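Local coordinates for hypothetical protein (Sus scrofa, PDB 3WOC) that binds heparin and is probably a jacalin-related lectin of boar sperm, derived from the prostate and linked to capacitation, at residues H69-I73 with G112-E116; L81-T85 with S95-T100. Residue numbers count along the deposited sequence, not the author numbering.

Interaction 1 (H69-I73 with G112-E116); sequences HIISI and GQVLE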
ATOM      1  N   HIS A  69      -4.844 -12.443  -5.690  1.00 31.26           N
ATOM      2  CA  HIS A  69      -5.102 -11.005  -5.622  1.00 31.06           C
ATOM      3  C   HIS A  69      -5.322 -10.535  -4.187  1.00 30.73           C
ATOM      4  O   HIS A  69      -5.715 -11.322  -3.334  1.00 30.67           O
ATOM      5  CB  HIS A  69      -6.353 -10.659  -6.433  1.00 30.96           C
ATOM      6  CG  HIS A  69      -6.294 -11.079  -7.867  1.00 31.45           C
ATOM      7  ND1 HIS A  69      -5.468 -10.473  -8.790  1.00 31.77           N
ATOM      8  CD2 HIS A  69      -6.979 -12.031  -8.545  1.00 31.72           C
ATOM      9  CE1 HIS A  69      -5.639 -11.041  -9.970  1.00 31.69           C
ATOM     10  NE2 HIS A  69      -6.553 -11.988  -9.849  1.00 31.27           N
ATOM     11  N   ILE A  70      -5.072  -9.249  -3.934  1.00 30.55           N
ATOM     12  CA  ILE A  70      -5.447  -8.610  -2.669  1.00 30.38           C
ATOM     13  C   ILE A  70      -6.930  -8.251  -2.747  1.00 30.19           C
ATOM     14  O   ILE A  70      -7.355  -7.571  -3.686  1.00 30.04           O
ATOM     15  CB  ILE A  70      -4.634  -7.300  -2.392  1.00 30.50           C
ATOM     16  CG1 ILE A  70      -3.119  -7.487  -2.617  1.00 30.76           C
ATOM     17  CG2 ILE A  70      -4.965  -6.723  -1.004  1.00 30.27           C
ATOM     18  CD1 ILE A  70      -2.402  -8.340  -1.591  1.00 31.94           C
ATOM     19  N   ILE A  71      -7.717  -8.701  -1.773  1.00 30.05           N
ATOM     20  CA  ILE A  71      -9.156  -8.399  -1.766  1.00 29.99           C
ATOM     21  C   ILE A  71      -9.628  -7.547  -0.578  1.00 30.08           C
ATOM     22  O   ILE A  71     -10.715  -6.967  -0.627  1.00 30.08           O
ATOM     23  CB  ILE A  71     -10.046  -9.667  -1.974  1.00 29.92           C
ATOM     24  CG1 ILE A  71      -9.686 -10.781  -0.988  1.00 29.93           C
ATOM     25  CG2 ILE A  71      -9.941 -10.165  -3.409  1.00 29.73           C
ATOM     26  CD1 ILE A  71     -10.529 -10.786   0.267  1.00 29.56           C
ATOM     27  N   SER A  72      -8.827  -7.484   0.486  1.00 30.18           N
ATOM     28  CA  SER A  72      -9.114  -6.581   1.613  1.00 30.33           C
ATOM     29  C   SER A  72      -7.861  -6.179   2.388  1.00 30.33           C
ATOM     30  O   SER A  72      -6.843  -6.865   2.341  1.00 30.41           O
ATOM     31  CB  SER A  72     -10.180  -7.166   2.554  1.00 30.29           C
ATOM     32  OG  SER A  72      -9.694  -8.284   3.274  1.00 30.77           O
ATOM     33  N   ILE A  73      -7.941  -5.053   3.095  1.00 30.54           N
ATOM     34  CA  ILE A  73      -6.795  -4.519   3.828  1.00 30.58           C
ATOM     35  C   ILE A  73      -7.188  -3.992   5.208  1.00 30.75           C
ATOM     36  O   ILE A  73      -7.951  -3.032   5.330  1.00 30.88           O
ATOM     37  CB  ILE A  73      -6.048  -3.421   3.012  1.00 30.58           C
ATOM     38  CG1 ILE A  73      -5.508  -4.012   1.705  1.00 30.37           C
ATOM     39  CG2 ILE A  73      -4.903  -2.807   3.836  1.00 30.15           C
ATOM     40  CD1 ILE A  73      -5.170  -3.009   0.647  1.00 30.43           C
ATOM     41  N   GLY A 112     -15.826  -9.206  -5.883  1.00 30.44           N
ATOM     42  CA  GLY A 112     -15.182  -9.677  -7.107  1.00 29.87           C
ATOM     43  C   GLY A 112     -14.012  -8.800  -7.506  1.00 29.44           C
ATOM     44  O   GLY A 112     -13.066  -9.268  -8.138  1.00 29.33           O
ATOM     45  N   GLN A 113     -14.087  -7.522  -7.133  1.00 29.15           N
ATOM     46  CA  GLN A 113     -13.010  -6.566  -7.380  1.00 28.73           C
ATOM     47  C   GLN A 113     -11.792  -6.864  -6.515  1.00 28.40           C
ATOM     48  O   GLN A 113     -11.904  -7.439  -5.423  1.00 28.08           O
ATOM     49  CB  GLN A 113     -13.480  -5.140  -7.117  1.00 28.90           C
ATOM     50  CG  GLN A 113     -14.491  -4.611  -8.111  1.00 29.15           C
ATOM     51  CD  GLN A 113     -14.880  -3.176  -7.832  1.00 29.49           C
ATOM     52  OE1 GLN A 113     -15.101  -2.786  -6.682  1.00 30.52           O
ATOM     53  NE2 GLN A 113     -14.973  -2.380  -8.885  1.00 29.49           N
ATOM     54  N   VAL A 114     -10.628  -6.474  -7.024  1.00 28.06           N
ATOM     55  CA  VAL A 114      -9.356  -6.705  -6.346  1.00 27.73           C
ATOM     56  C   VAL A 114      -8.529  -5.420  -6.360  1.00 27.73           C
ATOM     57  O   VAL A 114      -8.850  -4.481  -7.093  1.00 27.83           O
ATOM     58  CB  VAL A 114      -8.555  -7.878  -6.990  1.00 27.68           C
ATOM     59  CG1 VAL A 114      -9.418  -9.134  -7.101  1.00 27.20           C
ATOM     60  CG2 VAL A 114      -7.985  -7.488  -8.360  1.00 27.27           C
ATOM     61  N   LEU A 115      -7.474  -5.382  -5.552  1.00 27.64           N
ATOM     62  CA  LEU A 115      -6.591  -4.224  -5.490  1.00 27.46           C
ATOM     63  C   LEU A 115      -5.801  -4.085  -6.788  1.00 27.67           C
ATOM     64  O   LEU A 115      -5.148  -5.032  -7.229  1.00 27.75           O
ATOM     65  CB  LEU A 115      -5.635  -4.344  -4.296  1.00 27.42           C
ATOM     66  CG  LEU A 115      -4.783  -3.131  -3.901  1.00 26.98           C
ATOM     67  CD1 LEU A 115      -5.624  -2.078  -3.196  1.00 26.47           C
ATOM     68  CD2 LEU A 115      -3.623  -3.562  -3.017  1.00 27.05           C
ATOM     69  N   GLU A 116      -5.874  -2.908  -7.399  1.00 27.70           N
ATOM     70  CA  GLU A 116      -5.104  -2.633  -8.610  1.00 28.00           C
ATOM     71  C   GLU A 116      -4.369  -1.293  -8.556  1.00 27.60           C
ATOM     72  O   GLU A 116      -3.719  -0.898  -9.525  1.00 27.92           O
ATOM     73  CB  GLU A 116      -5.960  -2.779  -9.886  1.00 27.95           C
ATOM     74  CG  GLU A 116      -7.288  -2.029  -9.890  1.00 28.28           C
ATOM     75  CD  GLU A 116      -8.151  -2.347 -11.117  1.00 28.86           C
ATOM     76  OE1 GLU A 116      -8.924  -1.457 -11.544  1.00 29.36           O
ATOM     77  OE2 GLU A 116      -8.075  -3.481 -11.650  1.00 29.94           O
TER
HETATM   78  O   HOH W   1      -4.665  -7.569  -6.110  1.00 20.89           O
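Two of the three sheets of a jacalin-like beta-prism meet here. Strand 70-77 belongs to the sheet that also contains strand 81-88, strand 114-122 to the next one, and their short segments cross at 92° with axes 4.8 Å apart at closest approach. At so steep an angle the backbones can pair only locally. One direct hydrogen bond spans the junction, from Leu115 N to Ile70 O (2.9 Å, nearly linear at 165°). Beside it a water bridges the diverging chains, accepting from Ile70 N and donating to Leu115 O, each at 2.8 Å. Within its own sheet, strand 70-77 runs on against strand 81-88 through a classic beta bulge, Ile71 and Ser72 opposite Ile87.

The remaining contacts are apolar. Inside the prism, Leu115 points at the other strand and lies against Ile70, CB to CB 3.7 Å, while the CD1 atoms of Ile73 and Leu115 meet at 4.0 Å. Ile73 and Leu115 both also rest on Phe132 and Trp134 of strand 127-135, so this face is continuous with the hydrophobic interior between the sheets.

Nearer the surface, Val114 touches two residues of 69-73 through one methyl: its CG1 lies 3.9 Å from Ile71 CG2 and, obliquely placed beside the imidazole, 3.5 Å from His69 CB.

Interaction 2 (L81-T85 with S95-T100); sequences LQHVT and SFGLET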
ATOM      1  N   LEU A  81       1.103   5.939   9.218  1.00 24.83           N
ATOM      2  CA  LEU A  81       0.645   4.577   8.982  1.00 24.57           C
ATOM      3  C   LEU A  81       1.565   3.614   9.726  1.00 24.88           C
ATOM      4  O   LEU A  81       2.776   3.593   9.487  1.00 24.65           O
ATOM      5  CB  LEU A  81       0.632   4.268   7.483  1.00 24.44           C
ATOM      6  CG  LEU A  81       0.214   2.863   7.038  1.00 23.91           C
ATOM      7  CD1 LEU A  81      -1.264   2.604   7.320  1.00 23.29           C
ATOM      8  CD2 LEU A  81       0.526   2.673   5.566  1.00 24.21           C
ATOM      9  N   GLN A  82       0.977   2.839  10.636  1.00 25.29           N
ATOM     10  CA  GLN A  82       1.724   1.925  11.505  1.00 25.92           C
ATOM     11  C   GLN A  82       1.781   0.513  10.944  1.00 26.30           C
ATOM     12  O   GLN A  82       2.854  -0.073  10.810  1.00 26.25           O
ATOM     13  CB  GLN A  82       1.095   1.868  12.905  1.00 25.85           C
ATOM     14  CG  GLN A  82       1.285   3.111  13.763  1.00 26.23           C
ATOM     15  CD  GLN A  82       2.695   3.266  14.297  1.00 26.72           C
ATOM     16  OE1 GLN A  82       3.498   2.329  14.273  1.00 27.42           O
ATOM     17  NE2 GLN A  82       3.002   4.457  14.789  1.00 27.27           N
ATOM     18  N   HIS A  83       0.612  -0.024  10.619  1.00 27.00           N
ATOM     19  CA  HIS A  83       0.468  -1.436  10.309  1.00 27.60           C
ATOM     20  C   HIS A  83      -0.473  -1.646   9.128  1.00 27.97           C
ATOM     21  O   HIS A  83      -1.483  -0.955   8.991  1.00 27.72           O
ATOM     22  CB  HIS A  83      -0.053  -2.177  11.547  1.00 27.68           C
ATOM     23  CG  HIS A  83      -0.390  -3.616  11.304  1.00 28.20           C
ATOM     24  ND1 HIS A  83       0.559  -4.616  11.321  1.00 28.52           N
ATOM     25  CD2 HIS A  83      -1.572  -4.223  11.044  1.00 28.30           C
ATOM     26  CE1 HIS A  83      -0.024  -5.776  11.080  1.00 28.92           C
ATOM     27  NE2 HIS A  83      -1.317  -5.566  10.910  1.00 28.88           N
ATOM     28  N   VAL A  84      -0.115  -2.603   8.277  1.00 28.63           N
ATOM     29  CA  VAL A  84      -0.989  -3.078   7.212  1.00 29.16           C
ATOM     30  C   VAL A  84      -0.924  -4.604   7.142  1.00 29.59           C
ATOM     31  O   VAL A  84       0.160  -5.185   7.134  1.00 29.63           O
ATOM     32  CB  VAL A  84      -0.647  -2.397   5.854  1.00 29.10           C
ATOM     33  CG1 VAL A  84      -0.650  -3.379   4.700  1.00 29.44           C
ATOM     34  CG2 VAL A  84      -1.605  -1.248   5.579  1.00 29.02           C
ATOM     35  N   THR A  85      -2.092  -5.245   7.152  1.00 30.27           N
ATOM     36  CA  THR A  85      -2.196  -6.662   6.796  1.00 30.97           C
ATOM     37  C   THR A  85      -3.100  -6.845   5.578  1.00 31.19           C
ATOM     38  O   THR A  85      -4.282  -6.494   5.599  1.00 31.33           O
ATOM     39  CB  THR A  85      -2.633  -7.590   7.969  1.00 31.02           C
ATOM     40  OG1 THR A  85      -3.233  -8.785   7.443  1.00 31.77           O
ATOM     41  CG2 THR A  85      -3.630  -6.919   8.860  1.00 31.46           C
ATOM     42  N   SER A  95       1.353  -9.510   7.177  1.00 37.04           N
ATOM     43  CA  SER A  95       1.393  -8.381   8.103  1.00 37.15           C
ATOM     44  C   SER A  95       2.693  -7.589   8.012  1.00 37.20           C
ATOM     45  O   SER A  95       3.786  -8.163   8.007  1.00 37.38           O
ATOM     46  CB  SER A  95       1.168  -8.854   9.539  1.00 37.13           C
ATOM     47  OG  SER A  95      -0.176  -9.251   9.737  1.00 37.25           O
ATOM     48  N   PHE A  96       2.553  -6.267   7.940  1.00 37.13           N
ATOM     49  CA  PHE A  96       3.686  -5.347   7.876  1.00 37.19           C
ATOM     50  C   PHE A  96       3.502  -4.265   8.933  1.00 37.12           C
ATOM     51  O   PHE A  96       2.400  -3.762   9.116  1.00 37.14           O
ATOM     52  CB  PHE A  96       3.783  -4.691   6.491  1.00 37.24           C
ATOM     53  CG  PHE A  96       3.772  -5.665   5.343  1.00 37.36           C
ATOM     54  CD1 PHE A  96       4.961  -6.128   4.797  1.00 37.86           C
ATOM     55  CD2 PHE A  96       2.571  -6.108   4.796  1.00 37.55           C
ATOM     56  CE1 PHE A  96       4.958  -7.030   3.729  1.00 38.21           C
ATOM     57  CE2 PHE A  96       2.558  -7.009   3.734  1.00 37.48           C
ATOM     58  CZ  PHE A  96       3.751  -7.469   3.198  1.00 37.55           C
ATOM     59  N   GLY A  97       4.582  -3.918   9.628  1.00 37.22           N
ATOM     60  CA  GLY A  97       4.560  -2.837  10.614  1.00 37.32           C
ATOM     61  C   GLY A  97       4.030  -3.204  11.990  1.00 37.49           C
ATOM     62  O   GLY A  97       3.602  -4.335  12.228  1.00 37.59           O
ATOM     63  N   LEU A  98       4.052  -2.228  12.895  1.00 37.59           N
ATOM     64  CA  LEU A  98       3.658  -2.430  14.288  1.00 37.65           C
ATOM     65  C   LEU A  98       2.178  -2.114  14.506  1.00 37.73           C
ATOM     66  O   LEU A  98       1.692  -1.065  14.087  1.00 37.89           O
ATOM     67  CB  LEU A  98       4.539  -1.567  15.205  1.00 37.58           C
ATOM     68  CG  LEU A  98       4.344  -1.580  16.725  1.00 37.67           C
ATOM     69  CD1 LEU A  98       4.788  -2.902  17.342  1.00 37.93           C
ATOM     70  CD2 LEU A  98       5.098  -0.419  17.352  1.00 37.68           C
ATOM     71  N   GLU A  99       1.470  -3.024  15.171  1.00 37.70           N
ATOM     72  CA  GLU A  99       0.043  -2.852  15.444  1.00 37.70           C
ATOM     73  C   GLU A  99      -0.232  -1.841  16.551  1.00 37.56           C
ATOM     74  O   GLU A  99      -0.318  -2.211  17.727  1.00 37.78           O
ATOM     75  CB  GLU A  99      -0.590  -4.185  15.831  1.00 37.82           C
ATOM     76  CG  GLU A  99      -0.960  -5.081  14.676  1.00 38.35           C
ATOM     77  CD  GLU A  99      -1.878  -6.200  15.114  1.00 39.09           C
ATOM     78  OE1 GLU A  99      -3.018  -5.901  15.531  1.00 39.62           O
ATOM     79  OE2 GLU A  99      -1.461  -7.375  15.044  1.00 39.53           O
ATOM     80  N   THR A 100      -0.378  -0.572  16.176  1.00 37.19           N
ATOM     81  CA  THR A 100      -0.703   0.484  17.139  1.00 36.75           C
ATOM     82  C   THR A 100      -1.612   1.541  16.523  1.00 36.26           C
ATOM     83  O   THR A 100      -1.451   1.909  15.360  1.00 36.32           O
ATOM     84  CB  THR A 100       0.563   1.185  17.686  1.00 36.79           C
ATOM     85  OG1 THR A 100       1.651   0.256  17.738  1.00 36.93           O
ATOM     86  CG2 THR A 100       0.309   1.748  19.082  1.00 37.03           C
TER
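His83 lays its imidazole beneath the side chain of Glu99, whose CG stands 3.6 Å from the ring centroid and 3° off its normal, a CH-pi contact over the face. At the ring edge, His83 ND1 donates to Gly97 O (3.2 Å), tying the ring to the backbone of the neighbouring segment. The two strands, 81-88 and 93-97, form an antiparallel beta hairpin at one margin of a beta-prism sheet. Val84 and Phe96 make a hydrogen-bonded pair of it, with Val84 N to Phe96 O at 2.9 Å and Phe96 N to Val84 O at 2.7 Å. Their side chains share the inner face, Val84 CG1 lying 4.2 Å from Phe96 CD2, and Phe96 reaches Ile27, Val29 and Leu62 of a second sheet. On the other face Thr85 CB approaches Ser95 OG (3.5 Å). A classic beta bulge at Gln82 and His83 faces Arg76. Gly97, at positive phi, brings its CA within 3.3 Å of Gln82 O, where a CB would clash.

How the interactions relate
Both contacts involve the sheet that holds strands 70-77 and 81-88, but in different ways. Interaction 1 joins that sheet to another, with crossing strands, one direct backbone bond and mainly aliphatic packing. Interaction 2 stays within the sheet, pairing strand 81-88 with the outermost strand 93-97; of its ten touching residues three are buried and three exposed, against four buried and none exposed of seven in interaction 1. It adds polar and ring contacts around His83, itself buried, to regular antiparallel bonding. Their centres lie about 18 Å apart, yet they touch in the interior, where Ile73 CG2 is 4.0 Å from Val84 CG2, linking the apolar sides of the two contacts.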